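Local coordinates for virulence sensor protein BvgS (Bordetella pertussis, PDB 6ZJ8) that acts as a sensor histidine kinase of virulence control, its PAS domain probably relaying signals toward the kinase, at residues E95-R103 with H113-Y121. Residues are numbered along the deposited sequence; the frame is centred on the assembly and turned at random.
Sequences EREPRFEDR and HVYQWTIPY
His113 NE2 donates to Asp102 OD2 over 2.7 Å, with 158° at the hydrogen. The acceptor lies almost exactly in the imidazole plane but is met on its anti side, 33° out of the carboxylate plane, ring and carboxylate being steeply inclined to each other. With CG of His113 anti to the backbone N (chi1 -178°), the ring swings toward strand 99-103, where its CD2 edge also touches Arg103 O at 3.4 Å. Backbone bonds pair Arg99 with Thr118, Glu101 with Gln116 and Arg103 with Val114, two each; Gln116 N to Glu101 O is the shortest of them at 2.7 Å. This regular antiparallel register belongs to the hairpin of strands 99-107 and 110-122 in the PAS-fold sheet, whose order is 2-1-5-4-3; strand 128-137 flanks 110-122 on its other side. Phe100, from a non-hydrogen-bonded pair, sets CD1 3.7 Å from Trp117 CB and 3.5 Å from Tyr115 OH, an oblique approach on the face shared with Asp102. On the opposite face, Arg103 CG lies 3.4 Å from Gln116 OE1, guanidinium and amide planes nearly perpendicular, while Arg99 NH2 forms a salt bridge with Glu101 OE1 along one strand. Pro98 CB packs 3.5 Å from Ile119 CD1.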
loop_
_atom_site.group_PDB
_atom_site.type_symbol
_atom_site.label_atom_id
_atom_site.label_comp_id
_atom_site.label_asym_id
_atom_site.label_seq_id
_atom_site.Cartn_x
_atom_site.Cartn_y
_atom_site.Cartn_z
ATOM N N GLU A 95 1.975 -14.645 -10.773
ATOM C CA GLU A 95 1.602 -15.497 -9.652
ATOM C C GLU A 95 0.090 -15.499 -9.466
ATOM O O GLU A 95 -0.561 -14.451 -9.525
ATOM C CB GLU A 95 2.289 -15.030 -8.369
ATOM C CG GLU A 95 1.895 -15.841 -7.142
ATOM C CD GLU A 95 3.001 -15.939 -6.109
ATOM O OE1 GLU A 95 4.063 -15.311 -6.301
ATOM O OE2 GLU A 95 2.808 -16.652 -5.101
ATOM N N ARG A 96 -0.464 -16.688 -9.232
ATOM C CA ARG A 96 -1.900 -16.877 -9.083
ATOM C C ARG A 96 -2.322 -17.090 -7.634
ATOM O O ARG A 96 -3.469 -17.473 -7.386
ATOM C CB ARG A 96 -2.362 -18.068 -9.925
ATOM C CG ARG A 96 -2.028 -17.961 -11.400
ATOM C CD ARG A 96 -2.544 -19.170 -12.160
ATOM N NE ARG A 96 -2.131 -19.162 -13.560
ATOM C CZ ARG A 96 -2.805 -18.572 -14.544
ATOM N NH1 ARG A 96 -3.939 -17.930 -14.297
ATOM N NH2 ARG A 96 -2.339 -18.628 -15.784
ATOM N N GLU A 97 -1.430 -16.852 -6.679
ATOM C CA GLU A 97 -1.690 -17.134 -5.277
ATOM C C GLU A 97 -1.305 -15.933 -4.428
ATOM O O GLU A 97 -0.398 -15.178 -4.792
ATOM C CB GLU A 97 -0.901 -18.374 -4.827
ATOM C CG GLU A 97 -1.363 -18.979 -3.513
ATOM C CD GLU A 97 -0.847 -20.390 -3.307
ATOM O OE1 GLU A 97 -0.114 -20.894 -4.185
ATOM O OE2 GLU A 97 -1.180 -21.000 -2.269
ATOM N N PRO A 98 -1.986 -15.717 -3.301
ATOM C CA PRO A 98 -1.615 -14.596 -2.431
ATOM C C PRO A 98 -0.159 -14.668 -1.996
ATOM O O PRO A 98 0.432 -15.745 -1.892
ATOM C CB PRO A 98 -2.561 -14.750 -1.235
ATOM C CG PRO A 98 -3.756 -15.428 -1.799
ATOM C CD PRO A 98 -3.224 -16.375 -2.842
ATOM N N ARG A 99 0.414 -13.495 -1.740
ATOM C CA ARG A 99 1.775 -13.367 -1.244
ATOM C C ARG A 99 1.777 -12.587 0.063
ATOM O O ARG A 99 0.958 -11.686 0.271
ATOM C CB ARG A 99 2.680 -12.657 -2.255
ATOM C CG ARG A 99 3.152 -13.522 -3.405
ATOM C CD ARG A 99 4.122 -12.749 -4.283
ATOM N NE ARG A 99 5.344 -12.396 -3.562
ATOM C CZ ARG A 99 6.197 -11.453 -3.946
ATOM N NH1 ARG A 99 5.966 -10.746 -5.043
ATOM N NH2 ARG A 99 7.283 -11.208 -3.225
ATOM N N PHE A 100 2.716 -12.936 0.942
ATOM C CA PHE A 100 2.867 -12.269 2.227
ATOM C C PHE A 100 4.344 -12.182 2.579
ATOM O O PHE A 100 5.061 -13.186 2.515
ATOM C CB PHE A 100 2.108 -13.011 3.331
ATOM C CG PHE A 100 0.634 -13.121 3.081
ATOM C CD1 PHE A 100 -0.222 -12.101 3.461
ATOM C CD2 PHE A 100 0.104 -14.243 2.468
ATOM C CE1 PHE A 100 -1.580 -12.199 3.232
ATOM C CE2 PHE A 100 -1.253 -14.349 2.238
ATOM C CZ PHE A 100 -2.098 -13.325 2.620
ATOM N N GLU A 101 4.787 -10.982 2.949
ATOM C CA GLU A 101 6.154 -10.759 3.393
ATOM C C GLU A 101 6.147 -9.691 4.477
ATOM O O GLU A 101 5.194 -8.917 4.607
ATOM C CB GLU A 101 7.071 -10.332 2.238
ATOM C CG GLU A 101 7.435 -11.462 1.291
ATOM C CD GLU A 101 8.725 -11.198 0.538
ATOM O OE1 GLU A 101 8.657 -10.753 -0.625
ATOM O OE2 GLU A 101 9.808 -11.426 1.118
ATOM N N ASP A 102 7.217 -9.663 5.265
ATOM C CA ASP A 102 7.392 -8.627 6.271
ATOM C C ASP A 102 8.856 -8.219 6.306
ATOM O O ASP A 102 9.750 -9.064 6.212
ATOM C CB ASP A 102 6.922 -9.096 7.655
ATOM C CG ASP A 102 7.953 -9.943 8.375
ATOM O OD1 ASP A 102 8.585 -10.804 7.728
ATOM O OD2 ASP A 102 8.126 -9.748 9.596
ATOM N N ARG A 103 9.091 -6.916 6.427
ATOM C CA ARG A 103 10.436 -6.362 6.387
ATOM C C ARG A 103 10.412 -5.007 7.077
ATOM O O ARG A 103 9.349 -4.466 7.395
ATOM C CB ARG A 103 10.951 -6.232 4.946
ATOM C CG ARG A 103 10.084 -5.345 4.046
ATOM C CD ARG A 103 10.773 -4.986 2.729
ATOM N NE ARG A 103 11.807 -3.968 2.901
ATOM C CZ ARG A 103 12.506 -3.426 1.906
ATOM N NH1 ARG A 103 13.422 -2.506 2.170
ATOM N NH2 ARG A 103 12.296 -3.798 0.649
ATOM N N HIS A 113 8.634 -1.484 10.692
ATOM C CA HIS A 113 8.378 -2.884 10.381
ATOM C C HIS A 113 6.989 -2.991 9.763
ATOM O O HIS A 113 6.000 -2.588 10.385
ATOM C CB HIS A 113 8.483 -3.724 11.650
ATOM C CG HIS A 113 8.280 -5.189 11.428
ATOM N ND1 HIS A 113 7.808 -6.029 12.413
ATOM C CD2 HIS A 113 8.492 -5.966 10.339
ATOM C CE1 HIS A 113 7.735 -7.260 11.940
ATOM N NE2 HIS A 113 8.144 -7.250 10.683
ATOM N N VAL A 114 6.911 -3.514 8.540
ATOM C CA VAL A 114 5.661 -3.540 7.789
ATOM C C VAL A 114 5.342 -4.968 7.374
ATOM O O VAL A 114 6.231 -5.777 7.095
ATOM C CB VAL A 114 5.716 -2.621 6.547
ATOM C CG1 VAL A 114 5.902 -1.175 6.969
ATOM C CG2 VAL A 114 6.828 -3.060 5.598
ATOM N N TYR A 115 4.047 -5.267 7.335
ATOM C CA TYR A 115 3.524 -6.547 6.873
ATOM C C TYR A 115 2.894 -6.315 5.504
ATOM O O TYR A 115 1.864 -5.640 5.398
ATOM C CB TYR A 115 2.512 -7.102 7.874
ATOM C CG TYR A 115 2.041 -8.504 7.572
ATOM C CD1 TYR A 115 2.880 -9.591 7.763
ATOM C CD2 TYR A 115 0.753 -8.744 7.112
ATOM C CE1 TYR A 115 2.458 -10.878 7.494
ATOM C CE2 TYR A 115 0.319 -10.031 6.839
ATOM C CZ TYR A 115 1.176 -11.094 7.033
ATOM O OH TYR A 115 0.755 -12.378 6.765
ATOM N N GLN A 116 3.511 -6.870 4.464
ATOM C CA GLN A 116 3.129 -6.624 3.081
ATOM C C GLN A 116 2.335 -7.799 2.520
ATOM O O GLN A 116 2.561 -8.955 2.886
ATOM C CB GLN A 116 4.371 -6.386 2.220
ATOM C CG GLN A 116 5.292 -5.294 2.738
ATOM C CD GLN A 116 6.695 -5.409 2.178
ATOM O OE1 GLN A 116 7.351 -6.439 2.331
ATOM N NE2 GLN A 116 7.161 -4.353 1.525
ATOM N N TRP A 117 1.412 -7.495 1.608
ATOM C CA TRP A 117 0.537 -8.520 1.055
ATOM C C TRP A 117 0.084 -8.129 -0.344
ATOM O O TRP A 117 0.019 -6.946 -0.686
ATOM C CB TRP A 117 -0.683 -8.739 1.957
ATOM C CG TRP A 117 -1.505 -7.501 2.139
ATOM C CD1 TRP A 117 -1.293 -6.505 3.045
ATOM C CD2 TRP A 117 -2.666 -7.123 1.391
ATOM N NE1 TRP A 117 -2.251 -5.531 2.910
ATOM C CE2 TRP A 117 -3.107 -5.887 1.901
ATOM C CE3 TRP A 117 -3.377 -7.710 0.339
ATOM C CZ2 TRP A 117 -4.227 -5.228 1.399
ATOM C CZ3 TRP A 117 -4.488 -7.054 -0.160
ATOM C CH2 TRP A 117 -4.904 -5.826 0.371
ATOM N N THR A 118 -0.231 -9.144 -1.151
ATOM C CA THR A 118 -0.815 -8.933 -2.468
ATOM C C THR A 118 -1.750 -10.090 -2.789
ATOM O O THR A 118 -1.468 -11.241 -2.443
ATOM C CB THR A 118 0.251 -8.817 -3.567
ATOM O OG1 THR A 118 1.027 -10.019 -3.621
ATOM C CG2 THR A 118 1.168 -7.630 -3.311
ATOM N N ILE A 119 -2.864 -9.775 -3.454
ATOM C CA ILE A 119 -3.829 -10.764 -3.900
ATOM C C ILE A 119 -4.029 -10.565 -5.403
ATOM O O ILE A 119 -4.404 -9.466 -5.824
ATOM C CB ILE A 119 -5.177 -10.651 -3.171
ATOM C CG1 ILE A 119 -4.995 -10.689 -1.651
ATOM C CG2 ILE A 119 -6.111 -11.772 -3.615
ATOM C CD1 ILE A 119 -4.769 -12.071 -1.103
ATOM N N PRO A 120 -3.804 -11.568 -6.239
ATOM C CA PRO A 120 -4.111 -11.413 -7.665
ATOM C C PRO A 120 -5.581 -11.679 -7.955
ATOM O O PRO A 120 -6.286 -12.359 -7.206
ATOM C CB PRO A 120 -3.211 -12.453 -8.345
ATOM C CG PRO A 120 -2.822 -13.434 -7.271
ATOM C CD PRO A 120 -3.294 -12.917 -5.935
ATOM N N TYR A 121 -6.041 -11.116 -9.071
ATOM C CA TYR A 121 -7.435 -11.226 -9.473
ATOM C C TYR A 121 -7.518 -11.329 -10.989
ATOM O O TYR A 121 -6.568 -11.011 -11.708
ATOM C CB TYR A 121 -8.261 -10.026 -8.989
ATOM C CG TYR A 121 -7.867 -8.718 -9.636
ATOM C CD1 TYR A 121 -8.414 -8.331 -10.853
ATOM C CD2 TYR A 121 -6.944 -7.872 -9.035
ATOM C CE1 TYR A 121 -8.054 -7.142 -11.451
ATOM C CE2 TYR A 121 -6.578 -6.679 -9.626
ATOM C CZ TYR A 121 -7.137 -6.319 -10.835
ATOM O OH TYR A 121 -6.778 -5.131 -11.430
#